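Local structure of Lmo2184 protein (Listeria monocytogenes serovar 1/2a, 5JOQ) at residues A[91-96]-A[135-140]; A[221-226]-A[285-290]; A[261-266]-A[281-286]. The protein probably binds heme as the membrane-attached solute-binding lipoprotein of an ABC transporter, and presumably hands it on for iron uptake. All coordinates share one frame; numbering follows the deposited sequence.

Interaction 1 of 3, residues A[91-96]-A[135-140]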
ATOM      1  N   PRO A  91     -32.738   0.281   3.823  1.00 32.16           N
ATOM      2  CA  PRO A  91     -32.622  -1.181   3.891  1.00 30.85           C
ATOM      3  C   PRO A  91     -33.363  -1.751   5.091  1.00 32.99           C
ATOM      4  O   PRO A  91     -33.577  -1.074   6.100  1.00 31.96           O
ATOM      5  CB  PRO A  91     -31.110  -1.409   4.016  1.00 30.79           C
ATOM      6  CG  PRO A  91     -30.611  -0.147   4.692  1.00 28.24           C
ATOM      7  CD  PRO A  91     -31.487   0.969   4.190  1.00 30.71           C
ATOM      8  N   ASP A  92     -33.752  -3.021   4.964  1.00 32.20           N
ATOM      9  CA  ASP A  92     -34.252  -3.802   6.094  1.00 29.16           C
ATOM     10  C   ASP A  92     -33.110  -4.389   6.927  1.00 26.96           C
ATOM     11  O   ASP A  92     -33.268  -4.609   8.135  1.00 28.99           O
ATOM     12  CB  ASP A  92     -35.151  -4.929   5.581  1.00 28.73           C
ATOM     13  CG  ASP A  92     -36.335  -4.408   4.779  1.00 32.61           C
ATOM     14  OD1 ASP A  92     -37.091  -3.600   5.337  1.00 32.78           O
ATOM     15  OD2 ASP A  92     -36.474  -4.764   3.590  1.00 32.99           O
ATOM     16  N   MET A  93     -31.960  -4.633   6.311  1.00 23.57           N
ATOM     17  CA  MET A  93     -30.833  -5.217   7.022  1.00 24.14           C
ATOM     18  C   MET A  93     -29.528  -4.773   6.371  1.00 24.27           C
ATOM     19  O   MET A  93     -29.416  -4.753   5.142  1.00 25.90           O
ATOM     20  CB  MET A  93     -30.927  -6.752   7.021  1.00 22.74           C
ATOM     21  CG  MET A  93     -29.767  -7.458   7.763  1.00 24.90           C
ATOM     22  SD  MET A  93     -29.752  -7.032   9.530  1.00 31.23           S
ATOM     23  CE  MET A  93     -31.428  -7.490  10.046  1.00 28.66           C
ATOM     24  N   VAL A  94     -28.544  -4.423   7.194  1.00 20.53           N
ATOM     25  CA  VAL A  94     -27.179  -4.136   6.743  1.00 19.58           C
ATOM     26  C   VAL A  94     -26.285  -5.229   7.329  1.00 20.03           C
ATOM     27  O   VAL A  94     -26.366  -5.506   8.526  1.00 20.60           O
ATOM     28  CB  VAL A  94     -26.717  -2.741   7.204  1.00 21.90           C
ATOM     29  CG1 VAL A  94     -25.272  -2.463   6.749  1.00 19.21           C
ATOM     30  CG2 VAL A  94     -27.691  -1.621   6.715  1.00 22.77           C
ATOM     31  N   LEU A  95     -25.464  -5.876   6.495  1.00 17.77           N
ATOM     32  CA  LEU A  95     -24.631  -7.001   6.918  1.00 14.46           C
ATOM     33  C   LEU A  95     -23.158  -6.585   6.980  1.00 18.29           C
ATOM     34  O   LEU A  95     -22.593  -6.102   5.986  1.00 18.05           O
ATOM     35  CB  LEU A  95     -24.787  -8.197   5.978  1.00 14.49           C
ATOM     36  CG  LEU A  95     -26.195  -8.775   5.797  1.00 17.16           C
ATOM     37  CD1 LEU A  95     -26.111  -9.887   4.779  1.00 16.24           C
ATOM     38  CD2 LEU A  95     -26.757  -9.340   7.123  1.00 17.24           C
ATOM     39  N   SER A  96     -22.533  -6.805   8.131  1.00 14.57           N
ATOM     40  CA  SER A  96     -21.105  -6.511   8.317  1.00 13.58           C
ATOM     41  C   SER A  96     -20.533  -7.719   9.057  1.00 17.54           C
ATOM     42  O   SER A  96     -21.174  -8.785   9.122  1.00 14.97           O
ATOM     43  CB  SER A  96     -20.919  -5.183   9.058  1.00 15.61           C
ATOM     44  OG  SER A  96     -19.538  -4.878   9.274  1.00 18.39           O
ATOM     45  N   ALA A 135     -32.032 -19.127   7.025  1.00 13.97           N
ATOM     46  CA  ALA A 135     -33.266 -19.041   7.803  1.00 16.50           C
ATOM     47  C   ALA A 135     -33.844 -17.631   7.777  1.00 19.34           C
ATOM     48  O   ALA A 135     -35.060 -17.451   7.683  1.00 17.25           O
ATOM     49  CB  ALA A 135     -33.005 -19.455   9.250  1.00 18.97           C
ATOM     50  N   LYS A 136     -32.986 -16.618   7.897  1.00 18.78           N
ATOM     51  CA  LYS A 136     -33.495 -15.250   8.003  1.00 21.95           C
ATOM     52  C   LYS A 136     -34.150 -14.804   6.701  1.00 18.40           C
ATOM     53  O   LYS A 136     -35.166 -14.105   6.722  1.00 18.62           O
ATOM     54  CB  LYS A 136     -32.358 -14.310   8.401  1.00 24.44           C
ATOM     55  CG  LYS A 136     -32.831 -12.916   8.779  1.00 41.07           C
ATOM     56  CD  LYS A 136     -31.707 -12.138   9.480  1.00 50.92           C
ATOM     57  CE  LYS A 136     -32.158 -10.722   9.875  1.00 56.82           C
ATOM     58  NZ  LYS A 136     -33.479 -10.656  10.609  1.00 59.05           N
ATOM     59  N   PHE A 137     -33.620 -15.232   5.555  1.00 16.64           N
ATOM     60  CA  PHE A 137     -34.066 -14.691   4.276  1.00 20.27           C
ATOM     61  C   PHE A 137     -34.699 -15.738   3.364  1.00 22.83           C
ATOM     62  O   PHE A 137     -34.742 -15.539   2.145  1.00 19.49           O
ATOM     63  CB  PHE A 137     -32.887 -13.998   3.585  1.00 20.47           C
ATOM     64  CG  PHE A 137     -32.366 -12.804   4.342  1.00 19.33           C
ATOM     65  CD1 PHE A 137     -33.185 -11.686   4.545  1.00 23.23           C
ATOM     66  CD2 PHE A 137     -31.059 -12.780   4.828  1.00 22.06           C
ATOM     67  CE1 PHE A 137     -32.704 -10.548   5.228  1.00 22.61           C
ATOM     68  CE2 PHE A 137     -30.580 -11.667   5.514  1.00 20.97           C
ATOM     69  CZ  PHE A 137     -31.421 -10.549   5.721  1.00 21.55           C
ATOM     70  N   ASP A 138     -35.211 -16.844   3.926  0.59 21.23           N
ATOM     71  CA  ASP A 138     -35.932 -17.864   3.158  0.59 20.65           C
ATOM     72  C   ASP A 138     -35.054 -18.452   2.053  0.59 20.35           C
ATOM     73  O   ASP A 138     -35.460 -18.539   0.891  0.59 20.51           O
ATOM     74  CB  ASP A 138     -37.228 -17.302   2.566  0.59 23.91           C
ATOM     75  CG  ASP A 138     -38.167 -18.403   2.054  0.59 25.82           C
ATOM     76  OD1 ASP A 138     -37.860 -19.610   2.226  0.59 24.99           O
ATOM     77  OD2 ASP A 138     -39.226 -18.063   1.494  0.59 27.83           O
ATOM     78  N   ARG A 139     -33.835 -18.837   2.419  1.00 15.72           N
ATOM     79  CA  ARG A 139     -32.916 -19.492   1.486  1.00 15.03           C
ATOM     80  C   ARG A 139     -32.298 -20.712   2.148  1.00 14.98           C
ATOM     81  O   ARG A 139     -31.095 -20.967   2.024  1.00 13.34           O
ATOM     82  CB  ARG A 139     -31.824 -18.529   0.995  1.00 14.73           C
ATOM     83  CG  ARG A 139     -32.356 -17.375   0.106  1.00 15.77           C
ATOM     84  CD  ARG A 139     -32.991 -17.874  -1.182  1.00 17.93           C
ATOM     85  NE  ARG A 139     -33.265 -16.786  -2.125  1.00 21.65           N
ATOM     86  CZ  ARG A 139     -34.397 -16.076  -2.163  1.00 26.00           C
ATOM     87  NH1 ARG A 139     -35.361 -16.321  -1.274  1.00 21.65           N
ATOM     88  NH2 ARG A 139     -34.556 -15.095  -3.070  1.00 26.17           N
ATOM     89  N   ILE A 140     -33.116 -21.474   2.878  1.00 16.38           N
ATOM     90  CA  ILE A 140     -32.568 -22.572   3.673  1.00 14.37           C
ATOM     91  C   ILE A 140     -31.942 -23.622   2.758  1.00 17.13           C
ATOM     92  O   ILE A 140     -30.859 -24.152   3.043  1.00 14.13           O
ATOM     93  CB  ILE A 140     -33.677 -23.166   4.567  1.00 15.94           C
ATOM     94  CG1 ILE A 140     -34.051 -22.182   5.697  1.00 16.44           C
ATOM     95  CG2 ILE A 140     -33.290 -24.550   5.133  1.00 17.01           C
ATOM     96  CD1 ILE A 140     -35.290 -22.601   6.520  1.00 18.86           C
TER
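Met93 on the central strand of the small parallel sheet in the N-terminal lobe meets Phe137 and Lys136, where helix 123-136 ends and turns toward helix 140-161. The contact thus ties the lobe's sheet to the closed end of a helical hairpin that is predicted to be a coiled coil.

The contact with the aromatic ring is small. Phe137 leaves helical geometry and presents the edge of its ring: CZ stands 4.0 Å from Met93 CB, near the ring plane, and the two side chains cross at about a right angle. A flat, rigid ring suits this place, since it reaches from the turn to the sheet, where it also touches Pro35 and Ile37.

The contact between aliphatic chains lies toward the exposed side. Met93 is flexible enough to bend twice (chi2 63°, chi3 55°), which carries its methyl to the end of the lysine chain; Met93 CE and Lys136 CE are only 3.3 Å apart, tighter than usual for two carbons. Lys136 also lies across its own neighbour, with CG 4.0 Å above the Phe137 ring plane and over its centre.

The turn is held by a polar bond of its own and by one to the lobe. Arg139, at the N-cap position of helix 140-161, gives NH2 to Asp52 O and bends NH1 back to Asp138 O at 3.1 Å, approaching from above the carbonyl plane.

Interaction 2 of 3, residues A[221-226]-A[285-290]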
ATOM      1  N   PRO A 221       9.455 -22.542  15.898  1.00 12.79           N
ATOM      2  CA  PRO A 221       8.477 -23.129  14.968  1.00 11.77           C
ATOM      3  C   PRO A 221       9.172 -23.767  13.774  1.00 14.84           C
ATOM      4  O   PRO A 221      10.187 -23.269  13.282  1.00 13.62           O
ATOM      5  CB  PRO A 221       7.604 -21.936  14.537  1.00 12.30           C
ATOM      6  CG  PRO A 221       8.546 -20.708  14.750  1.00 10.91           C
ATOM      7  CD  PRO A 221       9.289 -21.078  16.040  1.00 11.61           C
ATOM      8  N   ASP A 222       8.623 -24.888  13.309  1.00 13.79           N
ATOM      9  CA  ASP A 222       9.113 -25.479  12.062  1.00 14.76           C
ATOM     10  C   ASP A 222       8.923 -24.519  10.892  1.00 14.33           C
ATOM     11  O   ASP A 222       9.776 -24.414  10.000  1.00 13.93           O
ATOM     12  CB  ASP A 222       8.351 -26.768  11.782  1.00 15.77           C
ATOM     13  CG  ASP A 222       8.681 -27.870  12.774  1.00 21.76           C
ATOM     14  OD1 ASP A 222       9.856 -27.989  13.128  1.00 19.75           O
ATOM     15  OD2 ASP A 222       7.751 -28.592  13.193  1.00 18.21           O
ATOM     16  N   ILE A 223       7.793 -23.829  10.868  1.00 10.88           N
ATOM     17  CA  ILE A 223       7.369 -22.994   9.748  1.00 11.06           C
ATOM     18  C   ILE A 223       6.916 -21.646  10.273  1.00 13.94           C
ATOM     19  O   ILE A 223       6.241 -21.577  11.309  1.00 12.17           O
ATOM     20  CB  ILE A 223       6.206 -23.658   8.983  1.00 13.49           C
ATOM     21  CG1 ILE A 223       6.661 -24.966   8.334  1.00 14.99           C
ATOM     22  CG2 ILE A 223       5.586 -22.691   7.942  1.00 13.12           C
ATOM     23  CD1 ILE A 223       5.451 -25.867   7.874  1.00 17.69           C
ATOM     24  N   ILE A 224       7.238 -20.567   9.541  1.00 10.57           N
ATOM     25  CA  ILE A 224       6.656 -19.254   9.838  1.00 10.09           C
ATOM     26  C   ILE A 224       5.817 -18.825   8.644  1.00  9.82           C
ATOM     27  O   ILE A 224       6.271 -18.944   7.501  1.00 12.06           O
ATOM     28  CB  ILE A 224       7.726 -18.201  10.162  1.00  9.35           C
ATOM     29  CG1 ILE A 224       8.556 -18.640  11.393  1.00 11.83           C
ATOM     30  CG2 ILE A 224       7.057 -16.799  10.365  1.00  9.62           C
ATOM     31  CD1 ILE A 224       9.807 -17.753  11.628  1.00 11.62           C
ATOM     32  N   LEU A 225       4.576 -18.400   8.911  1.00  8.85           N
ATOM     33  CA  LEU A 225       3.658 -17.850   7.922  1.00 11.14           C
ATOM     34  C   LEU A 225       3.455 -16.374   8.228  1.00 13.91           C
ATOM     35  O   LEU A 225       3.342 -15.998   9.399  1.00 12.98           O
ATOM     36  CB  LEU A 225       2.280 -18.546   7.950  1.00 12.12           C
ATOM     37  CG  LEU A 225       2.263 -20.074   7.827  1.00 12.74           C
ATOM     38  CD1 LEU A 225       0.805 -20.586   7.840  1.00 10.73           C
ATOM     39  CD2 LEU A 225       3.006 -20.529   6.535  1.00 10.97           C
ATOM     40  N   ARG A 226       3.412 -15.537   7.176  1.00 10.03           N
ATOM     41  CA  ARG A 226       3.221 -14.096   7.350  1.00 10.04           C
ATOM     42  C   ARG A 226       2.070 -13.617   6.480  1.00 12.50           C
ATOM     43  O   ARG A 226       1.896 -14.089   5.358  1.00 13.08           O
ATOM     44  CB  ARG A 226       4.505 -13.293   6.973  1.00 10.99           C
ATOM     45  CG  ARG A 226       5.743 -13.627   7.856  1.00 12.08           C
ATOM     46  CD  ARG A 226       6.983 -12.747   7.410  1.00 12.33           C
ATOM     47  NE  ARG A 226       7.353 -13.041   6.009  1.00 13.37           N
ATOM     48  CZ  ARG A 226       8.603 -13.168   5.585  1.00 13.36           C
ATOM     49  NH1 ARG A 226       9.603 -13.031   6.452  1.00 14.41           N
ATOM     50  NH2 ARG A 226       8.860 -13.467   4.317  1.00 13.99           N
ATOM     51  N   LYS A 285      -0.397 -27.336   1.069  1.00 23.05           N
ATOM     52  CA  LYS A 285       0.833 -27.395   0.275  1.00 23.55           C
ATOM     53  C   LYS A 285       2.015 -26.810   1.032  1.00 20.66           C
ATOM     54  O   LYS A 285       3.113 -27.387   1.028  1.00 22.79           O
ATOM     55  CB  LYS A 285       0.653 -26.650  -1.046  1.00 28.33           C
ATOM     56  CG  LYS A 285      -0.242 -27.362  -2.047  1.00 39.28           C
ATOM     57  CD  LYS A 285      -0.350 -26.590  -3.355  1.00 47.84           C
ATOM     58  CE  LYS A 285      -1.525 -27.107  -4.178  1.00 55.21           C
ATOM     59  NZ  LYS A 285      -2.007 -26.088  -5.154  1.00 60.16           N
ATOM     60  N   MET A 286       1.804 -25.673   1.692  1.00 18.50           N
ATOM     61  CA  MET A 286       2.886 -25.024   2.431  1.00 24.19           C
ATOM     62  C   MET A 286       3.326 -25.838   3.637  1.00 21.10           C
ATOM     63  O   MET A 286       4.517 -25.879   3.955  1.00 22.01           O
ATOM     64  CB  MET A 286       2.429 -23.641   2.888  1.00 21.38           C
ATOM     65  CG  MET A 286       2.501 -22.596   1.787  1.00 23.44           C
ATOM     66  SD  MET A 286       1.918 -20.987   2.356  1.00 24.03           S
ATOM     67  CE  MET A 286       0.189 -21.275   2.557  1.00 20.96           C
ATOM     68  N   LEU A 287       2.376 -26.449   4.355  1.00 19.84           N
ATOM     69  CA  LEU A 287       2.725 -27.140   5.593  1.00 17.65           C
ATOM     70  C   LEU A 287       3.449 -28.450   5.335  1.00 20.28           C
ATOM     71  O   LEU A 287       4.244 -28.882   6.171  1.00 24.80           O
ATOM     72  CB  LEU A 287       1.466 -27.406   6.429  1.00 16.05           C
ATOM     73  CG  LEU A 287       0.758 -26.159   6.965  1.00 19.26           C
ATOM     74  CD1 LEU A 287      -0.332 -26.584   8.004  1.00 19.01           C
ATOM     75  CD2 LEU A 287       1.785 -25.195   7.542  1.00 18.54           C
ATOM     76  N   TYR A 288       3.176 -29.115   4.211  1.00 22.32           N
ATOM     77  CA  TYR A 288       3.735 -30.448   3.964  1.00 27.46           C
ATOM     78  C   TYR A 288       4.576 -30.575   2.702  1.00 36.25           C
ATOM     79  O   TYR A 288       5.405 -31.487   2.639  1.00 38.51           O
ATOM     80  CB  TYR A 288       2.620 -31.507   3.910  1.00 26.44           C
ATOM     81  CG  TYR A 288       1.763 -31.448   5.151  1.00 23.74           C
ATOM     82  CD1 TYR A 288       2.182 -32.048   6.336  1.00 23.53           C
ATOM     83  CD2 TYR A 288       0.556 -30.757   5.145  1.00 21.85           C
ATOM     84  CE1 TYR A 288       1.424 -31.961   7.500  1.00 22.03           C
ATOM     85  CE2 TYR A 288      -0.208 -30.641   6.303  1.00 21.25           C
ATOM     86  CZ  TYR A 288       0.225 -31.257   7.476  1.00 22.42           C
ATOM     87  OH  TYR A 288      -0.526 -31.130   8.636  1.00 20.79           O
ATOM     88  N   ASP A 289       4.360 -29.736   1.690  1.00 50.08           N
ATOM     89  CA  ASP A 289       5.102 -29.866   0.434  1.00 73.07           C
ATOM     90  C   ASP A 289       6.529 -29.348   0.555  1.00 85.55           C
ATOM     91  O   ASP A 289       7.437 -29.897  -0.084  1.00 89.37           O
ATOM     92  CB  ASP A 289       4.394 -29.126  -0.710  1.00 77.39           C
ATOM     93  CG  ASP A 289       3.179 -29.877  -1.249  1.00 80.81           C
ATOM     94  OD1 ASP A 289       2.683 -30.799  -0.555  1.00 80.27           O
ATOM     95  OD2 ASP A 289       2.714 -29.535  -2.365  1.00 82.85           O
ATOM     96  N   ASN A 290       6.741 -28.296   1.345  1.00 91.66           N
ATOM     97  CA  ASN A 290       8.081 -27.749   1.528  1.00 99.79           C
ATOM     98  C   ASN A 290       8.630 -27.193   0.211  1.00102.92           C
ATOM     99  O   ASN A 290       9.801 -27.390  -0.117  1.00106.03           O
ATOM    100  CB  ASN A 290       9.028 -28.819   2.087  1.00105.17           C
ATOM    101  CG  ASN A 290       8.502 -29.456   3.361  1.00104.93           C
ATOM    102  OD1 ASN A 290       7.709 -28.851   4.087  1.00103.19           O
ATOM    103  ND2 ASN A 290       8.942 -30.682   3.639  1.00106.68           N
TER
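Ile223 and Leu287 form the close-packed part of this contact. The delta methyl of Ile223 does the touching: CD1 lies 3.7 Å from Leu287 CD2, and the two side chains cross at about a right angle. The same methyl also rests against the helix backbone, 3.7 Å from Leu287 O and 4.0 Å from Met286 O. Ile223 CG1 sits anti to the carbonyl carbon (chi1 -65°) and the chain is nearly straight beyond it (chi2 165°), which brings CD1 as far as the helix.

Both partners belong to the alpha/beta core of the C-terminal lobe. Strand 223-227 runs parallel between strands 168-173 and 260-262, and the last helix, 276-288, packs on this sheet through alternate strand residues. Branched aliphatic side chains suit such a buried interface: Ile223 and Leu225 face the helix, and Leu287 also touches Val169 of strand 168-173.

Packing is looser two residues along the strand, where Leu225 CD2 stands 4.3 Å from Met286 SD. Toward the chain end the contact opens further. Tyr288 points away from the strand and gives its hydroxyl a hydrogen bond with Ala195 O, its ring lying against Leu287 CB. Asp289 and Asn290, exposed and poorly ordered, close the chain, and on the strand side Asp222, whose OD2 bonds to Thr168 N, makes a weak hydrogen bond to a citrate probably taken from the crystallisation liquor.

Interaction 3 of 3, residues A[261-266]-A[281-286]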
ATOM      1  N   TYR A 261       6.945 -18.363   4.779  1.00 12.74           N
ATOM      2  CA  TYR A 261       6.078 -18.144   3.627  1.00 11.26           C
ATOM      3  C   TYR A 261       5.285 -16.868   3.822  1.00 13.67           C
ATOM      4  O   TYR A 261       4.757 -16.620   4.909  1.00 15.55           O
ATOM      5  CB  TYR A 261       5.090 -19.322   3.448  1.00 13.22           C
ATOM      6  CG  TYR A 261       5.798 -20.623   3.250  1.00 18.60           C
ATOM      7  CD1 TYR A 261       6.143 -21.416   4.329  1.00 17.62           C
ATOM      8  CD2 TYR A 261       6.135 -21.063   1.968  1.00 25.43           C
ATOM      9  CE1 TYR A 261       6.823 -22.639   4.158  1.00 20.72           C
ATOM     10  CE2 TYR A 261       6.818 -22.306   1.776  1.00 25.69           C
ATOM     11  CZ  TYR A 261       7.173 -23.066   2.885  1.00 27.05           C
ATOM     12  OH  TYR A 261       7.847 -24.270   2.735  1.00 30.01           O
ATOM     13  N   ASP A 262       5.114 -16.118   2.749  1.00 15.02           N
ATOM     14  CA  ASP A 262       4.167 -15.010   2.728  1.00 13.11           C
ATOM     15  C   ASP A 262       2.847 -15.512   2.172  1.00 13.33           C
ATOM     16  O   ASP A 262       2.805 -16.075   1.068  1.00 15.49           O
ATOM     17  CB  ASP A 262       4.709 -13.871   1.870  1.00 12.81           C
ATOM     18  CG  ASP A 262       5.876 -13.212   2.531  1.00 16.77           C
ATOM     19  OD1 ASP A 262       5.659 -12.729   3.663  1.00 14.63           O
ATOM     20  OD2 ASP A 262       6.989 -13.233   1.963  1.00 15.10           O
ATOM     21  N   LEU A 263       1.784 -15.333   2.927  1.00 16.64           N
ATOM     22  CA  LEU A 263       0.485 -15.833   2.502  1.00 17.53           C
ATOM     23  C   LEU A 263      -0.081 -14.892   1.451  1.00 21.47           C
ATOM     24  O   LEU A 263      -0.161 -13.679   1.680  1.00 22.49           O
ATOM     25  CB  LEU A 263      -0.466 -15.933   3.693  1.00 15.29           C
ATOM     26  CG  LEU A 263      -0.054 -16.932   4.779  1.00 15.98           C
ATOM     27  CD1 LEU A 263      -1.080 -16.860   5.920  1.00 13.05           C
ATOM     28  CD2 LEU A 263       0.003 -18.389   4.231  1.00 17.37           C
ATOM     29  N   ASP A 264      -0.474 -15.440   0.307  1.00 21.14           N
ATOM     30  CA  ASP A 264      -0.998 -14.585  -0.760  1.00 26.86           C
ATOM     31  C   ASP A 264      -2.154 -13.749  -0.214  1.00 23.55           C
ATOM     32  O   ASP A 264      -3.197 -14.287   0.127  1.00 18.16           O
ATOM     33  CB  ASP A 264      -1.486 -15.413  -1.940  1.00 31.18           C
ATOM     34  CG  ASP A 264      -2.005 -14.550  -3.080  1.00 40.63           C
ATOM     35  OD1 ASP A 264      -2.069 -13.295  -2.944  1.00 39.34           O
ATOM     36  OD2 ASP A 264      -2.365 -15.141  -4.118  1.00 44.18           O
ATOM     37  N   GLU A 265      -1.953 -12.454  -0.114  1.00 28.54           N
ATOM     38  CA  GLU A 265      -2.922 -11.559   0.487  1.00 28.93           C
ATOM     39  C   GLU A 265      -4.258 -11.643  -0.230  1.00 26.53           C
ATOM     40  O   GLU A 265      -5.312 -11.461   0.347  1.00 23.96           O
ATOM     41  CB  GLU A 265      -2.344 -10.141   0.505  1.00 37.96           C
ATOM     42  CG  GLU A 265      -3.306  -9.060   0.889  1.00 38.10           C
ATOM     43  CD  GLU A 265      -4.072  -8.551  -0.288  1.00 39.14           C
ATOM     44  OE1 GLU A 265      -3.543  -8.599  -1.407  1.00 41.44           O
ATOM     45  OE2 GLU A 265      -5.202  -8.107  -0.082  1.00 44.94           O
ATOM     46  N   ASN A 266      -4.219 -11.835  -1.536  0.53 28.46           N
ATOM     47  CA  ASN A 266      -5.425 -11.896  -2.344  0.53 32.00           C
ATOM     48  C   ASN A 266      -6.300 -13.088  -1.980  0.53 30.94           C
ATOM     49  O   ASN A 266      -7.518 -13.048  -2.175  0.53 32.78           O
ATOM     50  CB  ASN A 266      -5.039 -11.944  -3.823  0.53 37.41           C
ATOM     51  CG  ASN A 266      -5.393 -10.678  -4.549  0.53 42.01           C
ATOM     52  OD1 ASN A 266      -6.503 -10.538  -5.057  0.53 44.93           O
ATOM     53  ND2 ASN A 266      -4.459  -9.739  -4.595  0.53 42.07           N
ATOM     54  N   LYS A 281      -6.429 -25.526   0.798  1.00 18.18           N
ATOM     55  CA  LYS A 281      -5.603 -26.387  -0.047  1.00 15.82           C
ATOM     56  C   LYS A 281      -4.202 -25.812  -0.225  1.00 18.79           C
ATOM     57  O   LYS A 281      -3.212 -26.558  -0.310  1.00 17.32           O
ATOM     58  CB  LYS A 281      -6.258 -26.556  -1.410  1.00 23.45           C
ATOM     59  CG  LYS A 281      -7.540 -27.370  -1.409  1.00 36.33           C
ATOM     60  CD  LYS A 281      -8.229 -27.395  -2.800  1.00 46.98           C
ATOM     61  CE  LYS A 281      -9.726 -27.771  -2.666  1.00 53.55           C
ATOM     62  NZ  LYS A 281     -10.624 -27.127  -3.690  1.00 52.21           N
ATOM     63  N   GLU A 282      -4.109 -24.489  -0.374  1.00 15.84           N
ATOM     64  CA  GLU A 282      -2.798 -23.849  -0.444  1.00 19.36           C
ATOM     65  C   GLU A 282      -2.061 -23.996   0.892  1.00 18.12           C
ATOM     66  O   GLU A 282      -0.844 -24.233   0.920  1.00 19.37           O
ATOM     67  CB  GLU A 282      -2.983 -22.383  -0.854  1.00 21.88           C
ATOM     68  CG  GLU A 282      -1.765 -21.704  -1.380  1.00 36.15           C
ATOM     69  CD  GLU A 282      -1.152 -22.473  -2.543  1.00 45.66           C
ATOM     70  OE1 GLU A 282      -1.893 -22.970  -3.444  1.00 44.34           O
ATOM     71  OE2 GLU A 282       0.080 -22.621  -2.501  1.00 53.09           O
ATOM     72  N   MET A 283      -2.797 -23.933   2.011  1.00 15.65           N
ATOM     73  CA  MET A 283      -2.176 -24.130   3.319  1.00 14.46           C
ATOM     74  C   MET A 283      -1.580 -25.519   3.430  1.00 16.02           C
ATOM     75  O   MET A 283      -0.460 -25.688   3.928  1.00 15.83           O
ATOM     76  CB  MET A 283      -3.204 -23.892   4.435  1.00 15.98           C
ATOM     77  CG  MET A 283      -2.611 -23.996   5.835  1.00 15.02           C
ATOM     78  SD  MET A 283      -1.418 -22.714   6.223  1.00 15.66           S
ATOM     79  CE  MET A 283      -2.437 -21.209   6.207  1.00 11.56           C
ATOM     80  N   GLU A 284      -2.302 -26.527   2.945  1.00 16.25           N
ATOM     81  CA  GLU A 284      -1.802 -27.895   3.005  1.00 19.48           C
ATOM     82  C   GLU A 284      -0.507 -28.035   2.210  1.00 20.81           C
ATOM     83  O   GLU A 284       0.414 -28.737   2.638  1.00 21.16           O
ATOM     84  CB  GLU A 284      -2.881 -28.865   2.506  1.00 22.03           C
ATOM     85  CG  GLU A 284      -2.489 -30.301   2.647  1.00 27.31           C
ATOM     86  CD  GLU A 284      -3.460 -31.271   1.965  1.00 34.60           C
ATOM     87  OE1 GLU A 284      -4.592 -30.867   1.572  1.00 31.04           O
ATOM     88  OE2 GLU A 284      -3.057 -32.448   1.822  1.00 40.79           O
ATOM     89  N   LYS A 285      -0.397 -27.336   1.069  1.00 23.05           N
ATOM     90  CA  LYS A 285       0.833 -27.395   0.275  1.00 23.55           C
ATOM     91  C   LYS A 285       2.015 -26.810   1.032  1.00 20.66           C
ATOM     92  O   LYS A 285       3.113 -27.387   1.028  1.00 22.79           O
ATOM     93  CB  LYS A 285       0.653 -26.650  -1.046  1.00 28.33           C
ATOM     94  CG  LYS A 285      -0.242 -27.362  -2.047  1.00 39.28           C
ATOM     95  CD  LYS A 285      -0.350 -26.590  -3.355  1.00 47.84           C
ATOM     96  CE  LYS A 285      -1.525 -27.107  -4.178  1.00 55.21           C
ATOM     97  NZ  LYS A 285      -2.007 -26.088  -5.154  1.00 60.16           N
ATOM     98  N   MET A 286       1.804 -25.673   1.692  1.00 18.50           N
ATOM     99  CA  MET A 286       2.886 -25.024   2.431  1.00 24.19           C
ATOM    100  C   MET A 286       3.326 -25.838   3.637  1.00 21.10           C
ATOM    101  O   MET A 286       4.517 -25.879   3.955  1.00 22.01           O
ATOM    102  CB  MET A 286       2.429 -23.641   2.888  1.00 21.38           C
ATOM    103  CG  MET A 286       2.501 -22.596   1.787  1.00 23.44           C
ATOM    104  SD  MET A 286       1.918 -20.987   2.356  1.00 24.03           S
ATOM    105  CE  MET A 286       0.189 -21.275   2.557  1.00 20.96           C
TER
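Tyr261 and Met286 lie alongside each other, their side chains running opposite ways, in a Met-aromatic contact, the centre of an interface between the edge of the C-terminal lobe's mixed sheet and the chain's last helix. Strand 260-262 pairs in parallel with strand 223-227, and helix 276-288 returns over the same sheet after a connection of 14 residues between the segments, the last five already helical.

The aromatic contact has two elements. Met286 CG lies over one face of the tyrosine ring, 4.2 Å from its centroid and 22° off the normal, a CH-pi interaction displaced toward the rim. The sulfur stands more obliquely, 4.7 Å from the centroid, and also approaches the root of the side chain, with SD 3.7 Å from Tyr261 CB. An unbranched, polarisable methionine suits this place because it can lie along a ring face and still reach farther.

That reach serves the aliphatic part. The Met286 chain is extended through chi2 and then turns at chi3 (-70°), bringing its methyl to Leu263: CE and Leu263 CD2 are 3.3 Å apart, closer than usual van der Waals contact. Met283, one turn earlier, adds a looser touch, its CE 4.2 Å from the same Leu263 CD2. Phe268 also packs against both Leu263 and Met283, so this end of the contact is buried.

Charged groups are kept off the apolar face. Asp262 points away from the helix and forms a salt bridge with Arg226, while Lys285 NZ pairs with Glu84 of the second subunit and makes a long, weak ion pair with Glu282 OE1. Beyond Leu263, Asp264 shapes the departing chain by an Asx turn, in which its OD1 accepts from Asn266 N at 3.0 Å from above the carboxylate plane.

In the fold
From the N terminus, interaction 1 comes first: it closes a loop of 38 residues that includes helix 101-110, strand 115-118 and most of helix 123-136, and joins the N-terminal lobe's sheet to the turn of the helical hairpin. The chain then passes through helix 140-161 into the C-terminal lobe. There interaction 2 spans 58 residues; the 14 enclosed by interaction 3 lie within that span, and the two contacts end on helix 276-288, overlapping at Lys285 and Met286. Their strands are neighbours, joined by probable hydrogen bonds such as Arg226 N to Tyr261 O. Interaction 1 lies across the chain's centre from both, its centre about 38 Å from that of interaction 2.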